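Local coordinates for alpha,alpha-trehalose-phosphate synthase (UDP-forming) (Burkholderia multivorans, PDB 5UOF), which is an enzyme of glycosyltransferase family 20, built on the GT-B fold of two Rossmann-like domains that face each other, at residues K266-V271 / V301-I306; F358-Q363 / Q385-P390. One frame throughout, in Å; residues are numbered along the deposited sequence.

Contact 1 (K266-V271 / V301-I306)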
ATOM      1  N   LYS A 266     -37.364   5.475  -1.143  1.00 14.07           N
ATOM      2  CA  LYS A 266     -36.390   4.428  -1.427  1.00 11.87           C
ATOM      3  C   LYS A 266     -35.414   4.291  -0.266  1.00 12.34           C
ATOM      4  O   LYS A 266     -35.192   5.227   0.502  1.00 12.99           O
ATOM      5  CB  LYS A 266     -35.619   4.744  -2.709  1.00 13.35           C
ATOM      6  CG  LYS A 266     -36.484   4.951  -3.941  1.00 22.86           C
ATOM      7  CD  LYS A 266     -36.891   3.646  -4.581  1.00 33.01           C
ATOM      8  CE  LYS A 266     -37.600   3.901  -5.915  1.00 41.61           C
ATOM      9  NZ  LYS A 266     -37.867   2.643  -6.671  1.00 45.89           N
ATOM     10  N   LEU A 267     -34.831   3.101  -0.144  1.00 11.62           N
ATOM     11  CA  LEU A 267     -33.983   2.747   0.983  1.00 11.41           C
ATOM     12  C   LEU A 267     -32.649   2.234   0.466  1.00 12.80           C
ATOM     13  O   LEU A 267     -32.611   1.292  -0.338  1.00 10.13           O
ATOM     14  CB  LEU A 267     -34.660   1.686   1.860  1.00 10.54           C
ATOM     15  CG  LEU A 267     -33.797   1.020   2.938  1.00 13.22           C
ATOM     16  CD1 LEU A 267     -33.335   2.035   3.971  1.00 11.86           C
ATOM     17  CD2 LEU A 267     -34.569  -0.116   3.615  1.00 10.81           C
ATOM     18  N   VAL A 268     -31.562   2.869   0.915  1.00 10.28           N
ATOM     19  CA  VAL A 268     -30.197   2.387   0.705  1.00 11.86           C
ATOM     20  C   VAL A 268     -29.727   1.781   2.022  1.00 11.04           C
ATOM     21  O   VAL A 268     -29.778   2.444   3.065  1.00 11.06           O
ATOM     22  CB  VAL A 268     -29.264   3.525   0.256  1.00  9.84           C
ATOM     23  CG1 VAL A 268     -27.849   3.000  -0.009  1.00 11.06           C
ATOM     24  CG2 VAL A 268     -29.821   4.204  -0.984  1.00 11.47           C
ATOM     25  N   MET A 269     -29.289   0.522   1.991  1.00 10.36           N
ATOM     26  CA  MET A 269     -28.837  -0.177   3.192  1.00  8.81           C
ATOM     27  C   MET A 269     -27.325  -0.311   3.166  1.00 11.14           C
ATOM     28  O   MET A 269     -26.735  -0.575   2.112  1.00 11.09           O
ATOM     29  CB  MET A 269     -29.451  -1.581   3.306  1.00 11.22           C
ATOM     30  CG  MET A 269     -30.883  -1.627   3.802  1.00 12.45           C
ATOM     31  SD  MET A 269     -31.102  -1.069   5.503  1.00 15.41           S
ATOM     32  CE  MET A 269     -30.036  -2.209   6.363  1.00 16.81           C
ATOM     33  N   SER A 270     -26.717  -0.167   4.340  1.00 12.15           N
ATOM     34  CA  SER A 270     -25.273  -0.265   4.518  1.00 10.76           C
ATOM     35  C   SER A 270     -25.047  -0.817   5.923  1.00 12.35           C
ATOM     36  O   SER A 270     -25.663  -0.339   6.881  1.00 13.07           O
ATOM     37  CB  SER A 270     -24.619   1.115   4.328  1.00 16.33           C
ATOM     38  OG  SER A 270     -23.207   1.077   4.425  1.00 18.15           O
ATOM     39  N   VAL A 271     -24.205  -1.847   6.048  1.00 12.30           N
ATOM     40  CA  VAL A 271     -23.986  -2.520   7.329  1.00 13.62           C
ATOM     41  C   VAL A 271     -22.493  -2.793   7.446  1.00 12.27           C
ATOM     42  O   VAL A 271     -21.935  -3.531   6.626  1.00 12.86           O
ATOM     43  CB  VAL A 271     -24.774  -3.838   7.459  1.00 15.40           C
ATOM     44  CG1 VAL A 271     -24.530  -4.460   8.811  1.00 14.97           C
ATOM     45  CG2 VAL A 271     -26.279  -3.617   7.264  1.00 15.05           C
ATOM     46  N   VAL A 301     -35.334   9.364  -0.763  1.00 11.98           N
ATOM     47  CA  VAL A 301     -34.467   8.230  -0.462  1.00 12.75           C
ATOM     48  C   VAL A 301     -33.828   8.498   0.890  1.00 13.57           C
ATOM     49  O   VAL A 301     -33.606   9.650   1.272  1.00 13.76           O
ATOM     50  CB  VAL A 301     -33.399   8.019  -1.569  1.00 13.24           C
ATOM     51  CG1 VAL A 301     -32.541   9.266  -1.734  1.00 13.29           C
ATOM     52  CG2 VAL A 301     -32.519   6.810  -1.274  1.00 13.21           C
ATOM     53  N   SER A 302     -33.546   7.429   1.625  1.00 12.91           N
ATOM     54  CA  SER A 302     -32.817   7.522   2.879  1.00 12.64           C
ATOM     55  C   SER A 302     -31.734   6.460   2.922  1.00 13.48           C
ATOM     56  O   SER A 302     -31.903   5.350   2.416  1.00 14.17           O
ATOM     57  CB  SER A 302     -33.729   7.329   4.099  1.00 16.82           C
ATOM     58  OG  SER A 302     -34.642   8.404   4.223  1.00 18.59           O
ATOM     59  N   LEU A 303     -30.628   6.810   3.557  1.00 10.06           N
ATOM     60  CA  LEU A 303     -29.547   5.871   3.802  1.00  9.33           C
ATOM     61  C   LEU A 303     -29.648   5.392   5.243  1.00  9.45           C
ATOM     62  O   LEU A 303     -29.703   6.205   6.164  1.00 13.07           O
ATOM     63  CB  LEU A 303     -28.186   6.532   3.542  1.00  9.43           C
ATOM     64  CG  LEU A 303     -26.955   5.772   4.060  1.00 11.82           C
ATOM     65  CD1 LEU A 303     -26.810   4.431   3.351  1.00 10.44           C
ATOM     66  CD2 LEU A 303     -25.697   6.642   3.846  1.00 11.28           C
ATOM     67  N   VAL A 304     -29.709   4.074   5.434  1.00  9.84           N
ATOM     68  CA  VAL A 304     -29.633   3.469   6.757  1.00 10.82           C
ATOM     69  C   VAL A 304     -28.262   2.820   6.871  1.00 13.57           C
ATOM     70  O   VAL A 304     -27.954   1.880   6.130  1.00 12.51           O
ATOM     71  CB  VAL A 304     -30.759   2.446   6.979  1.00  9.59           C
ATOM     72  CG1 VAL A 304     -30.518   1.652   8.267  1.00 11.92           C
ATOM     73  CG2 VAL A 304     -32.090   3.152   7.080  1.00 12.94           C
ATOM     74  N   GLN A 305     -27.433   3.337   7.774  1.00 11.03           N
ATOM     75  CA  GLN A 305     -26.126   2.762   8.087  1.00 10.33           C
ATOM     76  C   GLN A 305     -26.215   2.100   9.453  1.00 12.32           C
ATOM     77  O   GLN A 305     -26.431   2.777  10.463  1.00 14.67           O
ATOM     78  CB  GLN A 305     -25.028   3.826   8.084  1.00  9.76           C
ATOM     79  CG  GLN A 305     -23.668   3.287   8.553  1.00 12.83           C
ATOM     80  CD  GLN A 305     -23.027   2.388   7.525  1.00 12.47           C
ATOM     81  OE1 GLN A 305     -22.792   2.810   6.395  1.00 13.15           O
ATOM     82  NE2 GLN A 305     -22.747   1.137   7.905  1.00 12.59           N
ATOM     83  N   ILE A 306     -26.056   0.780   9.480  1.00 10.38           N
ATOM     84  CA  ILE A 306     -26.024   0.019  10.715  1.00  9.83           C
ATOM     85  C   ILE A 306     -24.571  -0.321  10.995  1.00 11.42           C
ATOM     86  O   ILE A 306     -23.839  -0.735  10.089  1.00 12.45           O
ATOM     87  CB  ILE A 306     -26.892  -1.246  10.615  1.00 15.23           C
ATOM     88  CG1 ILE A 306     -28.365  -0.839  10.488  1.00 13.60           C
ATOM     89  CG2 ILE A 306     -26.675  -2.164  11.833  1.00 12.54           C
ATOM     90  CD1 ILE A 306     -29.270  -1.962  10.024  1.00 13.90           C
TER
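Lys266 pairs with Val301 at the start of a parallel ladder that runs on to Val271 and Ile306. The two strands belong to a beta-alpha-beta unit with helix 280-293 as its crossover. They are neighbours in the six-stranded parallel sheet of the C-terminal Rossmann-like domain of the GT-B fold. Their axes pass 4.7 Å apart. Lys266 O accepts from Ser302 N, and its CB packs on Val301 CG2. Beyond CG the lysine chain bends off, leading its amine away from the pair. Leu267 lies on the other face and sends CD1 forward to Val304 CG2, 3.5 Å away. Val268 returns to the face of Lys266. Its N bonds to Ser302 O almost perfectly straight, at 179°, and its O accepts from Val304 N. Its two branches divide the packing: CG2 meets Val301 CG2, and CG1, anti to the backbone N (chi1 -178°), meets Leu303 CD1. Met269 lies side by side with Val304, with SD 3.8 Å from Val304 CB. The chain is bent at chi2 and again at chi3 (-59°), which turns CE to Ile306 CD1. Phe358 and Phe359 of helix 352-361 also touch this methionine. Ser270 N bonds to Val304 O, and Ser270 O takes Ile306 N. Ser270 OG reaches Gln305 OE1 at 2.7 Å. Tyr366 O of strand 364-367 also lies within hydrogen-bonding distance, and the two oxygens compete for the single hydroxyl proton. Val271 lies alongside Ile306, CG2 against CB. Gln305 NE2 bonds to Asp272 OD1 and also to Ile306 O at 3.1 Å, the latter from above the carbonyl plane.

Contact 2 (F358-Q363 / Q385-P390). With NA (sodium ion), chain C; EDO (1,2-ethanediol), chain E.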
ATOM      1  N   PHE A 358     -34.406  -6.405   6.082  1.00 10.74           N
ATOM      2  CA  PHE A 358     -34.116  -5.024   5.695  1.00 12.97           C
ATOM      3  C   PHE A 358     -33.489  -4.981   4.308  1.00 12.11           C
ATOM      4  O   PHE A 358     -33.819  -4.111   3.493  1.00 11.97           O
ATOM      5  CB  PHE A 358     -33.163  -4.345   6.685  1.00 11.02           C
ATOM      6  CG  PHE A 358     -33.681  -4.226   8.094  1.00 14.05           C
ATOM      7  CD1 PHE A 358     -35.030  -4.270   8.386  1.00 16.01           C
ATOM      8  CD2 PHE A 358     -32.776  -4.044   9.138  1.00 17.07           C
ATOM      9  CE1 PHE A 358     -35.474  -4.146   9.705  1.00 19.16           C
ATOM     10  CE2 PHE A 358     -33.205  -3.920  10.442  1.00 17.37           C
ATOM     11  CZ  PHE A 358     -34.554  -3.983  10.732  1.00 17.99           C
ATOM     12  N   PHE A 359     -32.535  -5.882   4.042  1.00 13.14           N
ATOM     13  CA  PHE A 359     -31.941  -5.935   2.710  1.00 13.20           C
ATOM     14  C   PHE A 359     -33.010  -6.173   1.655  1.00 11.78           C
ATOM     15  O   PHE A 359     -33.007  -5.538   0.594  1.00 12.60           O
ATOM     16  CB  PHE A 359     -30.896  -7.053   2.625  1.00 10.49           C
ATOM     17  CG  PHE A 359     -29.655  -6.823   3.445  1.00 10.95           C
ATOM     18  CD1 PHE A 359     -29.286  -5.554   3.855  1.00  9.54           C
ATOM     19  CD2 PHE A 359     -28.853  -7.904   3.801  1.00  9.72           C
ATOM     20  CE1 PHE A 359     -28.125  -5.362   4.600  1.00 11.87           C
ATOM     21  CE2 PHE A 359     -27.702  -7.721   4.537  1.00 13.50           C
ATOM     22  CZ  PHE A 359     -27.338  -6.453   4.948  1.00 16.69           C
ATOM     23  N   ARG A 360     -33.925  -7.098   1.918  1.00 10.27           N
ATOM     24  CA  ARG A 360     -34.920  -7.410   0.899  1.00 12.57           C
ATOM     25  C   ARG A 360     -35.803  -6.200   0.608  1.00 12.31           C
ATOM     26  O   ARG A 360     -36.157  -5.949  -0.547  1.00 13.70           O
ATOM     27  CB  ARG A 360     -35.768  -8.607   1.324  1.00 11.13           C
ATOM     28  CG  ARG A 360     -36.705  -9.126   0.204  1.00  9.47           C
ATOM     29  CD  ARG A 360     -37.304 -10.461   0.644  1.00 13.65           C
ATOM     30  NE  ARG A 360     -38.109 -11.170  -0.365  1.00 14.49           N
ATOM     31  CZ  ARG A 360     -37.659 -12.170  -1.128  1.00 16.67           C
ATOM     32  NH1 ARG A 360     -36.397 -12.575  -1.045  1.00 10.18           N
ATOM     33  NH2 ARG A 360     -38.483 -12.790  -1.969  1.00 14.94           N
ATOM     34  N   MET A 361     -36.159  -5.431   1.644  1.00 11.38           N
ATOM     35  CA  MET A 361     -37.002  -4.242   1.500  0.69 15.31           C
ATOM     36  C   MET A 361     -36.307  -3.159   0.694  1.00 13.56           C
ATOM     37  O   MET A 361     -36.953  -2.384  -0.019  1.00 15.76           O
ATOM     38  CB  MET A 361     -37.357  -3.688   2.885  0.69 13.62           C
ATOM     39  CG  MET A 361     -38.180  -2.409   2.881  0.69 20.53           C
ATOM     40  SD  MET A 361     -38.420  -1.671   4.517  0.69 23.79           S
ATOM     41  CE  MET A 361     -38.178  -3.100   5.555  0.69 27.24           C
ATOM     42  N   SER A 362     -34.989  -3.080   0.824  1.00 11.69           N
ATOM     43  CA  SER A 362     -34.243  -1.966   0.259  1.00 15.11           C
ATOM     44  C   SER A 362     -34.124  -2.071  -1.262  1.00 15.95           C
ATOM     45  O   SER A 362     -34.315  -3.124  -1.869  1.00 15.03           O
ATOM     46  CB  SER A 362     -32.853  -1.914   0.870  1.00 15.41           C
ATOM     47  OG  SER A 362     -32.068  -2.948   0.317  1.00 14.51           O
ATOM     48  N   GLN A 363     -33.777  -0.943  -1.878  1.00 10.73           N
ATOM     49  CA  GLN A 363     -33.538  -0.886  -3.311  1.00 12.81           C
ATOM     50  C   GLN A 363     -32.061  -0.891  -3.681  1.00 11.64           C
ATOM     51  O   GLN A 363     -31.730  -1.209  -4.830  1.00 10.82           O
ATOM     52  CB  GLN A 363     -34.187   0.373  -3.893  1.00 15.92           C
ATOM     53  CG  GLN A 363     -35.709   0.280  -4.005  1.00 18.08           C
ATOM     54  CD  GLN A 363     -36.427   0.423  -2.675  1.00 19.04           C
ATOM     55  OE1 GLN A 363     -35.979   1.130  -1.767  1.00 13.82           O
ATOM     56  NE2 GLN A 363     -37.557  -0.258  -2.555  1.00 21.84           N
ATOM     57  N   GLN A 385     -32.579 -10.618  -1.964  1.00 12.59           N
ATOM     58  CA  GLN A 385     -33.485  -9.865  -2.825  1.00  9.98           C
ATOM     59  C   GLN A 385     -34.621 -10.716  -3.368  1.00 12.35           C
ATOM     60  O   GLN A 385     -34.477 -11.918  -3.617  1.00 12.55           O
ATOM     61  CB  GLN A 385     -32.724  -9.252  -4.002  1.00  8.41           C
ATOM     62  CG  GLN A 385     -31.631  -8.301  -3.531  1.00 10.10           C
ATOM     63  CD  GLN A 385     -32.187  -7.223  -2.615  1.00 14.09           C
ATOM     64  OE1 GLN A 385     -33.124  -6.497  -2.980  1.00 12.16           O
ATOM     65  NE2 GLN A 385     -31.643  -7.135  -1.404  1.00  9.32           N
ATOM     66  N   ASP A 386     -35.768 -10.059  -3.573  1.00 11.03           N
ATOM     67  CA  ASP A 386     -36.871 -10.680  -4.284  1.00 10.73           C
ATOM     68  C   ASP A 386     -36.536 -10.615  -5.771  1.00 11.11           C
ATOM     69  O   ASP A 386     -36.363  -9.514  -6.299  1.00 12.26           O
ATOM     70  CB  ASP A 386     -38.185  -9.945  -3.980  1.00 13.54           C
ATOM     71  CG  ASP A 386     -39.416 -10.654  -4.551  1.00 13.91           C
ATOM     72  OD1 ASP A 386     -39.315 -11.302  -5.621  1.00 14.72           O
ATOM     73  OD2 ASP A 386     -40.501 -10.571  -3.923  1.00 15.02           O
ATOM     74  N   PRO A 387     -36.401 -11.745  -6.469  1.00 13.55           N
ATOM     75  CA  PRO A 387     -36.037 -11.671  -7.893  1.00 12.15           C
ATOM     76  C   PRO A 387     -37.077 -10.979  -8.751  1.00 13.28           C
ATOM     77  O   PRO A 387     -36.747 -10.584  -9.876  1.00 14.19           O
ATOM     78  CB  PRO A 387     -35.868 -13.142  -8.303  1.00 14.79           C
ATOM     79  CG  PRO A 387     -36.674 -13.913  -7.308  1.00 17.33           C
ATOM     80  CD  PRO A 387     -36.594 -13.135  -6.016  1.00 15.00           C
ATOM     81  N   ALA A 388     -38.317 -10.825  -8.267  1.00 11.67           N
ATOM     82  CA  ALA A 388     -39.328 -10.111  -9.038  1.00 12.00           C
ATOM     83  C   ALA A 388     -39.110  -8.604  -9.030  1.00 13.21           C
ATOM     84  O   ALA A 388     -39.642  -7.907  -9.901  1.00 14.96           O
ATOM     85  CB  ALA A 388     -40.726 -10.424  -8.500  1.00 18.58           C
ATOM     86  N   ASP A 389     -38.341  -8.088  -8.078  1.00 14.72           N
ATOM     87  CA  ASP A 389     -38.067  -6.661  -7.938  1.00 11.84           C
ATOM     88  C   ASP A 389     -36.781  -6.500  -7.133  1.00 14.69           C
ATOM     89  O   ASP A 389     -36.819  -6.067  -5.975  1.00 14.05           O
ATOM     90  CB  ASP A 389     -39.241  -5.956  -7.253  1.00 14.60           C
ATOM     91  CG  ASP A 389     -39.067  -4.435  -7.179  1.00 20.28           C
ATOM     92  OD1 ASP A 389     -38.213  -3.883  -7.904  1.00 17.18           O
ATOM     93  OD2 ASP A 389     -39.784  -3.789  -6.377  1.00 21.71           O
ATOM     94  N   PRO A 390     -35.630  -6.863  -7.694  1.00 12.41           N
ATOM     95  CA  PRO A 390     -34.428  -6.986  -6.863  1.00 12.10           C
ATOM     96  C   PRO A 390     -33.636  -5.692  -6.755  1.00 13.49           C
ATOM     97  O   PRO A 390     -33.567  -4.892  -7.688  1.00 11.54           O
ATOM     98  CB  PRO A 390     -33.625  -8.066  -7.602  1.00 14.37           C
ATOM     99  CG  PRO A 390     -33.977  -7.860  -9.041  1.00 15.09           C
ATOM    100  CD  PRO A 390     -35.419  -7.368  -9.066  1.00 13.21           C
TER
HETATM  101 NA    NA C 501     -35.007  -5.227  -2.483  1.00 14.93          NA
HETATM  102  C1  EDO E 503     -39.781   0.593   1.634  1.00 50.88           C
HETATM  103  O1  EDO E 503     -39.766   1.955   2.079  1.00 51.34           O
HETATM  104  C2  EDO E 503     -38.629   0.411   0.658  1.00 45.14           C
HETATM  105  O2  EDO E 503     -38.682   1.478  -0.292  1.00 40.44           O
HETATM  106  O   HOH W   1     -40.488 -10.019  -1.309  1.00 18.83           O
HETATM  107  O   HOH W   2     -38.487  -2.467  -4.102  1.00 35.57           O
HETATM  108  O   HOH W   3     -36.333  -7.063  -3.387  1.00 14.35           O
HETATM  109  O   HOH W   4     -35.852  -3.961  -4.511  1.00 21.41           O
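Arg360, Ser362 and Gln385 meet at a sodium ion. Arg360 O lies 2.4 Å from the sodium, and Ser362 O is a second backbone ligand. Gln385 OE1 is the side-chain ligand, 2.3 Å from the sodium. This oxygen takes a hydrogen bond from Gly391 N as well. Two waters complete the set of five ligands, and both donate to Asp389 O. The NH2 end of the Gln385 amide makes the hydrogen bond between the segments. Gln385 NE2 reaches Phe359 O at 2.9 Å, fairly straight at 164°. A bend at chi2 (-55°) turns CD, and with it the amide, back to the helix end. NE2 stands well above the Phe359 carbonyl plane (71°). Ser362 OG comes from the other face, so two donors grip this oxygen. The site sits at the C-terminal end of helix 352-361, facing the loop between helix 376-384 and strand 392-396 of the Rossmann-like domain. The negative end of the helix dipole probably suits a cation here. Charge pairing is looser. Arg360 NH2 lies 3.6 Å from Asp386 OD2 in a long salt bridge, and a water links Arg360 NE to the same oxygen. Asp386 CA lies over one guanidinium face, toward its rim. Arg360 NH1 bonds to Ser384 O. Within the loop, Asp386 to Asp389 form a type I turn, and Asp386 OD1 accepts from Ala388 N at 2.9 Å as an Asx turn.

Along the chain, strand 266-271 comes first, followed by helix 280-293 and strand 301-306. Contact 1 closes that loop before contact 2 opens, so the two are in series and neither nests in the other. After strand 343-346 and helix 352-361, residues 358-363 lead into strand 364-367. Contact 2 closes the loop made by strand 364-367 and helix 376-384. The centres of contact 1 and contact 2 are about 13 Å apart. Gln363 OE1 probably takes a hydrogen bond from Leu267 N, 2.8 Å away, and Ser362 CB packs on Met269 CG. Strands 364-367 and 392-396 continue the parallel sheet on the side of strand 266-271 away from strand 301-306.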